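Local coordinates for biofilm-associated surface protein (Staphylococcus aureus, PDB 7C7U), which probably promotes biofilm formation as a calcium-binding, cell wall-anchored surface protein of staphylococci, acting as a switch that modulates functional amyloid assembly, at residues N51-D56 with I142-T147; I87-S92 with Y135-G140; A365-D370 with N378-S383. All blocks are in the same frame, centred on the assembly; numbering follows the deposited sequence.

Contact 1: N51-D56 with I142-T147; sequences NIIPFD and IELDDT
Ile-53 and Ile-142 form an antiparallel hydrogen-bonded pair, the N-H of Ile-53 reaching Ile-142 O at 3.0 Å and the N-H of Ile-142 reaching Ile-53 O at 2.9 Å. The axes of 52-56 and 142-144 run antiparallel, at 177°. The closely packed face carries Ile-53, Ile-142 and Leu-144, all buried. Ile-142 does most of the touching: its CG1 lies 3.8 Å from CE1 of Phe-55, whose ring crosses the isoleucine side chain at about a right angle, and its CD1 is 4.1 Å from CG2 of Ile-53. With CG1 opposite its own carbonyl carbon, a chi1 of -57° brings CG1 of Ile-142 against the Phe-55 ring, while CD1 continues towards Ile-53. Further along, CD1 of Ile-53 approaches CD1 of Leu-144, and Ile-80 of helix 78-81 touches both side chains.

The other face, bearing Ile-52 and Glu-143, is thinner. The two residues are a non-hydrogen-bonded pair, partly exposed, and their side chains come no nearer than 4.4 Å, from CG1 of Ile-52 to CG of Glu-143. Polar contacts prevail where the pairing ends, at Asn-51. ND2 of Asn-51 donates to Leu-144 O at 3.1 Å, a nearly straight bond (168°) lying in both the amide and the carbonyl planes, which fixes the amide's rotation. The same nitrogen donates to a water that in turn donates to OE1 of Glu-143. Leu-144 N returns a bond to Asn-51 O, 3.0 Å away. One face buried and apolar, the other partly exposed with a single water bridging Asn-51 and Glu-143: this is an antiparallel strand pair of a mixed beta sheet.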
ATOM      1  N   ASN A  51     -32.442 -13.444   4.183  1.00 35.19           N
ATOM      2  CA  ASN A  51     -31.171 -13.400   4.888  1.00 42.94           C
ATOM      3  C   ASN A  51     -30.030 -13.953   4.040  1.00 37.06           C
ATOM      4  O   ASN A  51     -28.975 -14.300   4.587  1.00 41.20           O
ATOM      5  CB  ASN A  51     -31.268 -14.149   6.218  1.00 40.93           C
ATOM      6  CG  ASN A  51     -31.296 -15.652   6.041  1.00 46.81           C
ATOM      7  OD1 ASN A  51     -32.098 -16.186   5.265  1.00 49.70           O
ATOM      8  ND2 ASN A  51     -30.399 -16.346   6.738  1.00 45.91           N
ATOM      9  N   ILE A  52     -30.226 -14.064   2.723  1.00 36.85           N
ATOM     10  CA  ILE A  52     -29.213 -14.578   1.804  1.00 37.98           C
ATOM     11  C   ILE A  52     -28.963 -13.557   0.703  1.00 34.13           C
ATOM     12  O   ILE A  52     -29.907 -13.045   0.090  1.00 37.67           O
ATOM     13  CB  ILE A  52     -29.619 -15.929   1.187  1.00 39.83           C
ATOM     14  CG1 ILE A  52     -29.783 -16.975   2.289  1.00 43.17           C
ATOM     15  CG2 ILE A  52     -28.584 -16.381   0.135  1.00 30.47           C
ATOM     16  CD1 ILE A  52     -29.924 -18.391   1.791  1.00 46.74           C
ATOM     17  N   ILE A  53     -27.688 -13.279   0.439  1.00 35.37           N
ATOM     18  CA  ILE A  53     -27.265 -12.588  -0.772  1.00 34.44           C
ATOM     19  C   ILE A  53     -26.696 -13.638  -1.714  1.00 31.42           C
ATOM     20  O   ILE A  53     -25.652 -14.232  -1.404  1.00 31.38           O
ATOM     21  CB  ILE A  53     -26.233 -11.489  -0.477  1.00 33.24           C
ATOM     22  CG1 ILE A  53     -26.838 -10.417   0.432  1.00 32.77           C
ATOM     23  CG2 ILE A  53     -25.744 -10.848  -1.772  1.00 31.88           C
ATOM     24  CD1 ILE A  53     -25.792  -9.419   0.944  1.00 32.72           C
ATOM     25  N   PRO A  54     -27.334 -13.922  -2.841  1.00 35.69           N
ATOM     26  CA  PRO A  54     -26.810 -14.929  -3.760  1.00 33.46           C
ATOM     27  C   PRO A  54     -25.756 -14.342  -4.691  1.00 29.47           C
ATOM     28  O   PRO A  54     -25.701 -13.134  -4.935  1.00 30.81           O
ATOM     29  CB  PRO A  54     -28.056 -15.347  -4.538  1.00 35.93           C
ATOM     30  CG  PRO A  54     -28.811 -14.073  -4.649  1.00 35.34           C
ATOM     31  CD  PRO A  54     -28.591 -13.338  -3.337  1.00 33.60           C
ATOM     32  N   PHE A  55     -24.914 -15.229  -5.221  1.00 30.71           N
ATOM     33  CA  PHE A  55     -23.905 -14.804  -6.178  1.00 32.06           C
ATOM     34  C   PHE A  55     -23.460 -15.983  -7.029  1.00 32.60           C
ATOM     35  O   PHE A  55     -23.594 -17.150  -6.646  1.00 30.80           O
ATOM     36  CB  PHE A  55     -22.679 -14.169  -5.478  1.00 26.99           C
ATOM     37  CG  PHE A  55     -21.882 -15.122  -4.616  1.00 30.62           C
ATOM     38  CD1 PHE A  55     -22.200 -15.297  -3.267  1.00 30.65           C
ATOM     39  CD2 PHE A  55     -20.766 -15.774  -5.122  1.00 29.87           C
ATOM     40  CE1 PHE A  55     -21.447 -16.137  -2.462  1.00 27.72           C
ATOM     41  CE2 PHE A  55     -20.012 -16.618  -4.336  1.00 32.07           C
ATOM     42  CZ  PHE A  55     -20.344 -16.802  -2.995  1.00 32.24           C
ATOM     43  N   ASP A  56     -22.907 -15.650  -8.186  1.00 29.88           N
ATOM     44  CA  ASP A  56     -22.045 -16.545  -8.936  1.00 33.56           C
ATOM     45  C   ASP A  56     -20.641 -15.969  -8.916  1.00 31.06           C
ATOM     46  O   ASP A  56     -20.447 -14.775  -8.704  1.00 33.36           O
ATOM     47  CB  ASP A  56     -22.518 -16.719 -10.387  1.00 30.85           C
ATOM     48  CG  ASP A  56     -23.915 -17.318 -10.475  1.00 37.62           C
ATOM     49  OD1 ASP A  56     -24.203 -18.288  -9.747  1.00 38.93           O
ATOM     50  OD2 ASP A  56     -24.730 -16.794 -11.246  1.00 43.75           O
ATOM     51  N   ILE A 142     -24.254 -15.916   0.494  1.00 31.28           N
ATOM     52  CA  ILE A 142     -23.776 -15.206   1.681  1.00 35.40           C
ATOM     53  C   ILE A 142     -24.923 -15.253   2.676  1.00 33.09           C
ATOM     54  O   ILE A 142     -25.960 -14.626   2.461  1.00 35.53           O
ATOM     55  CB  ILE A 142     -23.377 -13.759   1.372  1.00 32.47           C
ATOM     56  CG1 ILE A 142     -22.312 -13.703   0.291  1.00 28.90           C
ATOM     57  CG2 ILE A 142     -22.841 -13.016   2.664  1.00 31.02           C
ATOM     58  CD1 ILE A 142     -22.236 -12.322  -0.346  1.00 31.79           C
ATOM     59  N   GLU A 143     -24.765 -16.040   3.734  1.00 36.66           N
ATOM     60  CA  GLU A 143     -25.814 -16.233   4.726  1.00 38.57           C
ATOM     61  C   GLU A 143     -25.563 -15.286   5.894  1.00 33.58           C
ATOM     62  O   GLU A 143     -24.424 -15.157   6.354  1.00 35.76           O
ATOM     63  CB  GLU A 143     -25.857 -17.691   5.192  1.00 37.93           C
ATOM     64  CG  GLU A 143     -26.121 -18.680   4.046  1.00 44.16           C
ATOM     65  CD  GLU A 143     -26.233 -20.116   4.513  1.00 49.63           C
ATOM     66  OE1 GLU A 143     -26.946 -20.364   5.510  1.00 54.14           O
ATOM     67  OE2 GLU A 143     -25.608 -20.994   3.877  1.00 52.38           O
ATOM     68  N   LEU A 144     -26.621 -14.616   6.343  1.00 36.17           N
ATOM     69  CA  LEU A 144     -26.562 -13.541   7.325  1.00 36.10           C
ATOM     70  C   LEU A 144     -27.441 -13.849   8.532  1.00 42.46           C
ATOM     71  O   LEU A 144     -28.482 -14.507   8.413  1.00 38.17           O
ATOM     72  CB  LEU A 144     -27.019 -12.205   6.712  1.00 35.18           C
ATOM     73  CG  LEU A 144     -26.402 -11.784   5.379  1.00 35.30           C
ATOM     74  CD1 LEU A 144     -27.191 -10.637   4.733  1.00 37.22           C
ATOM     75  CD2 LEU A 144     -24.932 -11.406   5.584  1.00 35.62           C
ATOM     76  N   ASP A 145     -27.049 -13.301   9.688  1.00 42.09           N
ATOM     77  CA  ASP A 145     -27.767 -13.531  10.942  1.00 45.00           C
ATOM     78  C   ASP A 145     -29.026 -12.683  11.091  1.00 43.90           C
ATOM     79  O   ASP A 145     -29.657 -12.715  12.152  1.00 46.41           O
ATOM     80  CB  ASP A 145     -26.828 -13.294  12.138  1.00 40.19           C
ATOM     81  CG  ASP A 145     -26.396 -11.838  12.291  1.00 44.80           C
ATOM     82  OD1 ASP A 145     -27.013 -10.934  11.689  1.00 41.73           O
ATOM     83  OD2 ASP A 145     -25.424 -11.602  13.043  1.00 45.14           O
ATOM     84  N   ASP A 146     -29.383 -11.909  10.074  1.00 43.96           N
ATOM     85  CA  ASP A 146     -30.609 -11.126  10.052  1.00 39.43           C
ATOM     86  C   ASP A 146     -30.947 -10.901   8.586  1.00 45.08           C
ATOM     87  O   ASP A 146     -30.178 -11.277   7.694  1.00 41.54           O
ATOM     88  CB  ASP A 146     -30.438  -9.807  10.807  1.00 43.91           C
ATOM     89  CG  ASP A 146     -31.765  -9.208  11.277  1.00 49.13           C
ATOM     90  OD1 ASP A 146     -32.846  -9.721  10.910  1.00 46.60           O
ATOM     91  OD2 ASP A 146     -31.716  -8.203  12.019  1.00 52.33           O
ATOM     92  N   THR A 147     -32.095 -10.284   8.325  1.00 39.08           N
ATOM     93  CA  THR A 147     -32.406 -10.002   6.931  1.00 40.56           C
ATOM     94  C   THR A 147     -31.529  -8.872   6.383  1.00 42.32           C
ATOM     95  O   THR A 147     -30.956  -8.062   7.129  1.00 41.67           O
ATOM     96  CB  THR A 147     -33.871  -9.644   6.756  1.00 41.74           C
ATOM     97  OG1 THR A 147     -34.197  -9.752   5.368  1.00 52.45           O
ATOM     98  CG2 THR A 147     -34.111  -8.244   7.180  1.00 35.87           C
TER
HETATM   99  O   HOH W   1     -29.645 -19.227   6.603  1.00 54.26           O

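Contact 2: I87-S92 with Y135-G140; sequences ISANPS and YTAKNG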
ATOM      1  N   ILE A  87     -20.527 -18.371   4.207  1.00 39.02           N
ATOM      2  CA  ILE A  87     -20.409 -18.136   2.773  1.00 36.77           C
ATOM      3  C   ILE A  87     -20.031 -19.458   2.126  1.00 38.10           C
ATOM      4  O   ILE A  87     -19.139 -20.160   2.619  1.00 41.82           O
ATOM      5  CB  ILE A  87     -19.362 -17.063   2.423  1.00 38.74           C
ATOM      6  CG1 ILE A  87     -19.641 -15.739   3.152  1.00 38.86           C
ATOM      7  CG2 ILE A  87     -19.336 -16.811   0.912  1.00 36.63           C
ATOM      8  CD1 ILE A  87     -18.643 -14.661   2.806  1.00 31.28           C
ATOM      9  N   SER A  88     -20.713 -19.802   1.040  1.00 37.34           N
ATOM     10  CA  SER A  88     -20.429 -21.044   0.331  1.00 36.89           C
ATOM     11  C   SER A  88     -20.877 -20.906  -1.117  1.00 38.85           C
ATOM     12  O   SER A  88     -21.708 -20.058  -1.453  1.00 35.18           O
ATOM     13  CB  SER A  88     -21.129 -22.240   0.979  1.00 37.78           C
ATOM     14  OG  SER A  88     -22.535 -22.104   0.830  1.00 38.28           O
ATOM     15  N   ALA A  89     -20.333 -21.785  -1.959  1.00 38.37           N
ATOM     16  CA  ALA A  89     -20.684 -21.849  -3.369  1.00 37.39           C
ATOM     17  C   ALA A  89     -20.359 -23.244  -3.880  1.00 37.89           C
ATOM     18  O   ALA A  89     -19.532 -23.955  -3.305  1.00 39.11           O
ATOM     19  CB  ALA A  89     -19.928 -20.790  -4.182  1.00 35.19           C
ATOM     20  N   ASN A  90     -21.002 -23.611  -4.984  1.00 41.05           N
ATOM     21  CA  ASN A  90     -20.717 -24.871  -5.664  1.00 38.63           C
ATOM     22  C   ASN A  90     -19.507 -24.708  -6.565  1.00 37.49           C
ATOM     23  O   ASN A  90     -19.462 -23.767  -7.358  1.00 38.34           O
ATOM     24  CB  ASN A  90     -21.900 -25.303  -6.521  1.00 39.36           C
ATOM     25  CG  ASN A  90     -23.105 -25.671  -5.706  1.00 40.41           C
ATOM     26  OD1 ASN A  90     -23.020 -25.810  -4.490  1.00 42.63           O
ATOM     27  ND2 ASN A  90     -24.236 -25.854  -6.371  1.00 38.74           N
ATOM     28  N   PRO A  91     -18.532 -25.610  -6.509  1.00 37.45           N
ATOM     29  CA  PRO A  91     -17.447 -25.561  -7.491  1.00 42.40           C
ATOM     30  C   PRO A  91     -18.009 -25.756  -8.892  1.00 38.39           C
ATOM     31  O   PRO A  91     -19.119 -26.258  -9.080  1.00 38.92           O
ATOM     32  CB  PRO A  91     -16.527 -26.719  -7.080  1.00 43.13           C
ATOM     33  CG  PRO A  91     -16.909 -27.023  -5.659  1.00 41.09           C
ATOM     34  CD  PRO A  91     -18.380 -26.734  -5.572  1.00 36.93           C
ATOM     35  N   SER A  92     -17.254 -25.281  -9.877  1.00 41.55           N
ATOM     36  CA  SER A  92     -17.701 -25.365 -11.259  1.00 40.43           C
ATOM     37  C   SER A  92     -17.908 -26.819 -11.639  1.00 41.15           C
ATOM     38  O   SER A  92     -17.038 -27.655 -11.402  1.00 43.71           O
ATOM     39  CB  SER A  92     -16.683 -24.718 -12.193  1.00 38.88           C
ATOM     40  OG  SER A  92     -15.382 -25.249 -11.984  1.00 47.19           O
ATOM     41  N   TYR A 135     -14.890 -20.940 -16.206  1.00 45.50           N
ATOM     42  CA  TYR A 135     -15.581 -21.669 -15.156  1.00 43.12           C
ATOM     43  C   TYR A 135     -16.459 -20.725 -14.353  1.00 43.66           C
ATOM     44  O   TYR A 135     -16.098 -19.569 -14.116  1.00 41.92           O
ATOM     45  CB  TYR A 135     -14.589 -22.372 -14.230  1.00 44.20           C
ATOM     46  CG  TYR A 135     -13.875 -23.510 -14.904  1.00 49.47           C
ATOM     47  CD1 TYR A 135     -14.575 -24.617 -15.364  1.00 46.99           C
ATOM     48  CD2 TYR A 135     -12.510 -23.472 -15.098  1.00 49.95           C
ATOM     49  CE1 TYR A 135     -13.923 -25.663 -15.994  1.00 51.73           C
ATOM     50  CE2 TYR A 135     -11.851 -24.508 -15.726  1.00 54.60           C
ATOM     51  CZ  TYR A 135     -12.557 -25.599 -16.166  1.00 54.14           C
ATOM     52  OH  TYR A 135     -11.893 -26.631 -16.785  1.00 61.25           O
ATOM     53  N   THR A 136     -17.613 -21.228 -13.937  1.00 41.91           N
ATOM     54  CA  THR A 136     -18.518 -20.499 -13.066  1.00 39.30           C
ATOM     55  C   THR A 136     -18.784 -21.375 -11.860  1.00 41.60           C
ATOM     56  O   THR A 136     -19.180 -22.534 -12.015  1.00 42.65           O
ATOM     57  CB  THR A 136     -19.841 -20.153 -13.761  1.00 35.34           C
ATOM     58  OG1 THR A 136     -19.587 -19.288 -14.871  1.00 36.55           O
ATOM     59  CG2 THR A 136     -20.783 -19.452 -12.786  1.00 34.85           C
ATOM     60  N   ALA A 137     -18.526 -20.845 -10.671  1.00 34.42           N
ATOM     61  CA  ALA A 137     -19.026 -21.434  -9.438  1.00 35.59           C
ATOM     62  C   ALA A 137     -20.417 -20.872  -9.188  1.00 34.60           C
ATOM     63  O   ALA A 137     -20.596 -19.651  -9.111  1.00 32.05           O
ATOM     64  CB  ALA A 137     -18.089 -21.135  -8.267  1.00 35.66           C
ATOM     65  N   LYS A 138     -21.409 -21.744  -9.101  1.00 33.82           N
ATOM     66  CA  LYS A 138     -22.786 -21.295  -9.015  1.00 29.96           C
ATOM     67  C   LYS A 138     -23.343 -21.509  -7.618  1.00 32.44           C
ATOM     68  O   LYS A 138     -22.727 -22.140  -6.759  1.00 35.27           O
ATOM     69  CB  LYS A 138     -23.674 -22.016 -10.042  1.00 38.56           C
ATOM     70  CG  LYS A 138     -23.193 -21.931 -11.467  1.00 39.74           C
ATOM     71  CD  LYS A 138     -24.179 -22.630 -12.398  1.00 44.83           C
ATOM     72  CE  LYS A 138     -23.839 -22.364 -13.856  1.00 51.66           C
ATOM     73  NZ  LYS A 138     -24.502 -23.357 -14.741  1.00 54.56           N
ATOM     74  N   ASN A 139     -24.543 -20.972  -7.421  1.00 34.93           N
ATOM     75  CA  ASN A 139     -25.301 -21.132  -6.187  1.00 38.09           C
ATOM     76  C   ASN A 139     -24.540 -20.596  -4.985  1.00 36.70           C
ATOM     77  O   ASN A 139     -24.609 -21.168  -3.895  1.00 35.54           O
ATOM     78  CB  ASN A 139     -25.697 -22.591  -5.950  1.00 39.79           C
ATOM     79  CG  ASN A 139     -26.940 -22.715  -5.104  1.00 41.74           C
ATOM     80  OD1 ASN A 139     -27.955 -22.085  -5.383  1.00 49.73           O
ATOM     81  ND2 ASN A 139     -26.862 -23.515  -4.048  1.00 45.62           N
ATOM     82  N   GLY A 140     -23.773 -19.530  -5.189  1.00 35.41           N
ATOM     83  CA  GLY A 140     -23.117 -18.876  -4.070  1.00 32.55           C
ATOM     84  C   GLY A 140     -24.155 -18.274  -3.145  1.00 32.73           C
ATOM     85  O   GLY A 140     -25.180 -17.751  -3.588  1.00 32.49           O
TER
HETATM   86  O   HOH W   2     -23.857 -22.592  -1.569  1.00 41.42           O
HETATM   87  O   HOH W   3     -24.931 -24.880  -2.729  1.00 47.79           O
HETATM   88  O   HOH W   4     -21.255 -24.811  -9.841  1.00 36.93           O
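Asn-90 and Asn-139 cross obliquely where strands 84-90 and 133-144 of a mixed beta sheet pair antiparallel but strongly twisted, the axes of 87-90 and 135-140 at 133°. The amide planes are turned 42° from one another, and ND2 of Asn-90 comes to 3.6 Å from CB of Asn-139 rather than to its amide. Polar coupling goes through water instead: one water donates to OD1 of Asn-90 and accepts from ND2 of Asn-139. A second water donates both to Ser-88 OG and to Asn-139 O, so solvent bridges this margin twice.

The direct backbone link is one good bond, Asn-90 N to Lys-138 O at 2.9 Å, with the donor almost in line with the carbonyl; the return bond from Lys-138 N to Asn-90 O is weak. Beside it the alanine methyls and the absence of a side chain at Gly-140 go with a close approach. CB of Ala-89 sits 3.7 Å from CA of Gly-140, and the methyl of Ala-137 lies against Asn-90 O.

Beyond Pro-91, Ser-92 meets Thr-136 O through its CA-H, and Tyr-135, their CB atoms 3.7 Å apart. Ser-92 holds OG between its backbone N and carbonyl carbon (chi1 53°), close to the proximal part of the tyrosine ring. That hydroxyl accepts a hydrogen bond from Gly-127 N, which restrains its position. OG meets the ring obliquely, its nearest ring atom being CD1 of Tyr-135 at 3.5 Å.

Contact 3: A365-D370 with N378-S383; sequences AGYLTD and NTLGTS
Thr-379 and Leu-368 meet just before the turn end of a beta hairpin, where a side-chain oxygen substitutes for a backbone acceptor. From CB, Thr-379 already faces the other strand, with Leu-368 CB 4.2 Å away. Its first torsion sets OG1 between the backbone N and the carbonyl carbon (chi1 67°), and this branch accepts the N-H of Leu-368 at 3.1 Å with an angle of 159°. The same oxygen is hydrogen-bonded to Ile-376 O in the connecting loop; with that carbonyl as acceptor, the hydroxyl serves as donor on one side and acceptor on the other. The methyl branch, CG2, instead turns to the face bearing Leu-368, where it is 4.1 Å from CD1 of Leu-368; the two side chains cross at about a right angle, and Ile-235 of strand 228-237 touches both.

On the opposite face, Leu-380 and Tyr-367 run side by side in the same direction. CD1 of Leu-380 lies 3.5 Å from Gly-366 O and 3.9 Å from CD1 of Tyr-367, an oblique approach to the ring, and also packs near the methyl of Ala-365. Leu-195 of helix 193-199 touches both Leu-380 and Ala-365.

Next along the strands, Gly-366 and Gly-381 form the antiparallel hydrogen-bonded pair. Gly-381 N donates to Gly-366 O at 2.8 Å, and Gly-366 N to Gly-381 O at 2.9 Å. CA-H groups supplement these bonds: Tyr-367 CA approaches Thr-379 O at 3.3 Å with an angle of 164° at the hydrogen. The chemistry therefore implies that strand pairing extends past the two glycines by way of a threonine hydroxyl, which also ties the connecting loop to the hairpin's end.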
ATOM      1  N   ALA A 365     -18.668   2.956 -12.497  1.00 23.43           N
ATOM      2  CA  ALA A 365     -19.519   2.033 -13.264  1.00 24.79           C
ATOM      3  C   ALA A 365     -19.283   2.224 -14.758  1.00 28.37           C
ATOM      4  O   ALA A 365     -18.919   3.315 -15.217  1.00 27.23           O
ATOM      5  CB  ALA A 365     -21.017   2.208 -12.937  1.00 21.38           C
ATOM      6  N   GLY A 366     -19.526   1.151 -15.518  1.00 27.63           N
ATOM      7  CA  GLY A 366     -19.437   1.189 -16.967  1.00 28.56           C
ATOM      8  C   GLY A 366     -20.433   0.197 -17.542  1.00 22.49           C
ATOM      9  O   GLY A 366     -20.762  -0.803 -16.904  1.00 22.97           O
ATOM     10  N   TYR A 367     -20.948   0.502 -18.724  1.00 23.98           N
ATOM     11  CA  TYR A 367     -21.953  -0.357 -19.361  1.00 24.79           C
ATOM     12  C   TYR A 367     -22.117   0.066 -20.811  1.00 26.17           C
ATOM     13  O   TYR A 367     -21.804   1.199 -21.188  1.00 25.46           O
ATOM     14  CB  TYR A 367     -23.315  -0.316 -18.624  1.00 22.68           C
ATOM     15  CG  TYR A 367     -23.918   1.069 -18.470  1.00 26.11           C
ATOM     16  CD1 TYR A 367     -23.512   1.925 -17.426  1.00 28.74           C
ATOM     17  CD2 TYR A 367     -24.890   1.526 -19.345  1.00 25.21           C
ATOM     18  CE1 TYR A 367     -24.069   3.185 -17.289  1.00 27.04           C
ATOM     19  CE2 TYR A 367     -25.445   2.788 -19.217  1.00 24.18           C
ATOM     20  CZ  TYR A 367     -25.034   3.607 -18.178  1.00 29.13           C
ATOM     21  OH  TYR A 367     -25.579   4.863 -18.062  1.00 29.06           O
ATOM     22  N   LEU A 368     -22.604  -0.873 -21.627  1.00 21.98           N
ATOM     23  CA  LEU A 368     -22.936  -0.636 -23.021  1.00 25.83           C
ATOM     24  C   LEU A 368     -24.447  -0.475 -23.155  1.00 23.87           C
ATOM     25  O   LEU A 368     -25.223  -1.143 -22.468  1.00 25.69           O
ATOM     26  CB  LEU A 368     -22.462  -1.804 -23.914  1.00 23.06           C
ATOM     27  CG  LEU A 368     -20.935  -1.913 -24.056  1.00 23.88           C
ATOM     28  CD1 LEU A 368     -20.489  -3.312 -24.480  1.00 25.78           C
ATOM     29  CD2 LEU A 368     -20.492  -0.864 -25.069  1.00 24.11           C
ATOM     30  N   THR A 369     -24.857   0.389 -24.079  1.00 26.80           N
ATOM     31  CA  THR A 369     -26.271   0.588 -24.375  1.00 26.75           C
ATOM     32  C   THR A 369     -26.483   0.485 -25.874  1.00 28.79           C
ATOM     33  O   THR A 369     -25.580   0.770 -26.662  1.00 26.30           O
ATOM     34  CB  THR A 369     -26.802   1.963 -23.921  1.00 28.52           C
ATOM     35  OG1 THR A 369     -25.921   2.990 -24.406  1.00 29.88           O
ATOM     36  CG2 THR A 369     -26.947   2.034 -22.393  1.00 26.11           C
ATOM     37  N   ASP A 370     -27.691   0.082 -26.276  1.00 27.57           N
ATOM     38  CA  ASP A 370     -27.968   0.085 -27.703  1.00 29.39           C
ATOM     39  C   ASP A 370     -28.296   1.510 -28.147  1.00 32.10           C
ATOM     40  O   ASP A 370     -28.291   2.455 -27.345  1.00 29.05           O
ATOM     41  CB  ASP A 370     -29.080  -0.922 -28.049  1.00 28.27           C
ATOM     42  CG  ASP A 370     -30.452  -0.556 -27.483  1.00 31.44           C
ATOM     43  OD1 ASP A 370     -30.680   0.597 -27.080  1.00 31.65           O
ATOM     44  OD2 ASP A 370     -31.339  -1.457 -27.473  1.00 34.37           O
ATOM     45  N   ASN A 378     -25.926  -7.811 -19.333  1.00 28.56           N
ATOM     46  CA  ASN A 378     -24.758  -8.261 -18.583  1.00 27.36           C
ATOM     47  C   ASN A 378     -23.495  -7.479 -18.919  1.00 26.06           C
ATOM     48  O   ASN A 378     -22.386  -7.988 -18.744  1.00 24.88           O
ATOM     49  CB  ASN A 378     -24.552  -9.783 -18.777  1.00 26.80           C
ATOM     50  CG  ASN A 378     -25.673 -10.590 -18.133  1.00 31.09           C
ATOM     51  OD1 ASN A 378     -26.221 -10.158 -17.138  1.00 31.43           O
ATOM     52  ND2 ASN A 378     -26.021 -11.740 -18.700  1.00 27.90           N
ATOM     53  N   THR A 379     -23.619  -6.234 -19.377  1.00 23.64           N
ATOM     54  CA  THR A 379     -22.430  -5.441 -19.639  1.00 26.05           C
ATOM     55  C   THR A 379     -22.205  -4.359 -18.582  1.00 24.84           C
ATOM     56  O   THR A 379     -21.295  -3.548 -18.739  1.00 25.58           O
ATOM     57  CB  THR A 379     -22.470  -4.799 -21.032  1.00 24.83           C
ATOM     58  OG1 THR A 379     -23.519  -3.826 -21.091  1.00 24.22           O
ATOM     59  CG2 THR A 379     -22.690  -5.871 -22.142  1.00 21.03           C
ATOM     60  N   LEU A 380     -22.983  -4.348 -17.505  1.00 26.14           N
ATOM     61  CA  LEU A 380     -22.825  -3.345 -16.446  1.00 22.18           C
ATOM     62  C   LEU A 380     -21.811  -3.861 -15.434  1.00 26.39           C
ATOM     63  O   LEU A 380     -22.025  -4.913 -14.808  1.00 27.81           O
ATOM     64  CB  LEU A 380     -24.158  -3.047 -15.758  1.00 24.41           C
ATOM     65  CG  LEU A 380     -24.087  -2.225 -14.455  1.00 29.81           C
ATOM     66  CD1 LEU A 380     -23.461  -0.887 -14.716  1.00 27.81           C
ATOM     67  CD2 LEU A 380     -25.456  -2.064 -13.799  1.00 31.13           C
ATOM     68  N   GLY A 381     -20.723  -3.116 -15.266  1.00 24.87           N
ATOM     69  CA  GLY A 381     -19.698  -3.466 -14.301  1.00 25.36           C
ATOM     70  C   GLY A 381     -19.425  -2.289 -13.380  1.00 27.40           C
ATOM     71  O   GLY A 381     -19.373  -1.143 -13.811  1.00 27.31           O
ATOM     72  N   THR A 382     -19.276  -2.583 -12.120  1.00 24.35           N
ATOM     73  CA  THR A 382     -18.932  -1.537 -11.171  1.00 19.98           C
ATOM     74  C   THR A 382     -17.529  -1.801 -10.680  1.00 24.92           C
ATOM     75  O   THR A 382     -16.953  -2.852 -10.946  1.00 28.94           O
ATOM     76  CB  THR A 382     -19.906  -1.498  -9.994  1.00 22.47           C
ATOM     77  OG1 THR A 382     -19.921  -2.782  -9.345  1.00 27.10           O
ATOM     78  CG2 THR A 382     -21.320  -1.125 -10.466  1.00 26.42           C
ATOM     79  N   SER A 383     -16.974  -0.820  -9.961  1.00 24.71           N
ATOM     80  CA  SER A 383     -15.658  -1.007  -9.359  1.00 23.90           C
ATOM     81  C   SER A 383     -15.554  -0.067  -8.172  1.00 22.16           C
ATOM     82  O   SER A 383     -16.311   0.911  -8.063  1.00 21.87           O
ATOM     83  CB  SER A 383     -14.514  -0.752 -10.346  1.00 25.16           C
ATOM     84  OG  SER A 383     -14.670   0.488 -11.010  1.00 29.85           O
TER

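In the fold
From the N terminus, strand 52-61 comes first of the strands in these contacts and pairs with strand 133-144, so contact 1 closes a loop of 85 intervening residues. Contact 2 opens and closes within that loop, joining strand 84-90 to the earlier part of strand 133-144. This strand is therefore the shared middle member, with 52-61 and 84-90 as its two neighbours; Phe-55 N and Gly-140 O, 3.0 Å apart and probably hydrogen-bonded, link the two contacts directly. Contact 3 follows in series: its short loop closes a hairpin in a separate four-stranded antiparallel sheet. Its centre lies about 24 Å from that of contact 1, and the two do not touch.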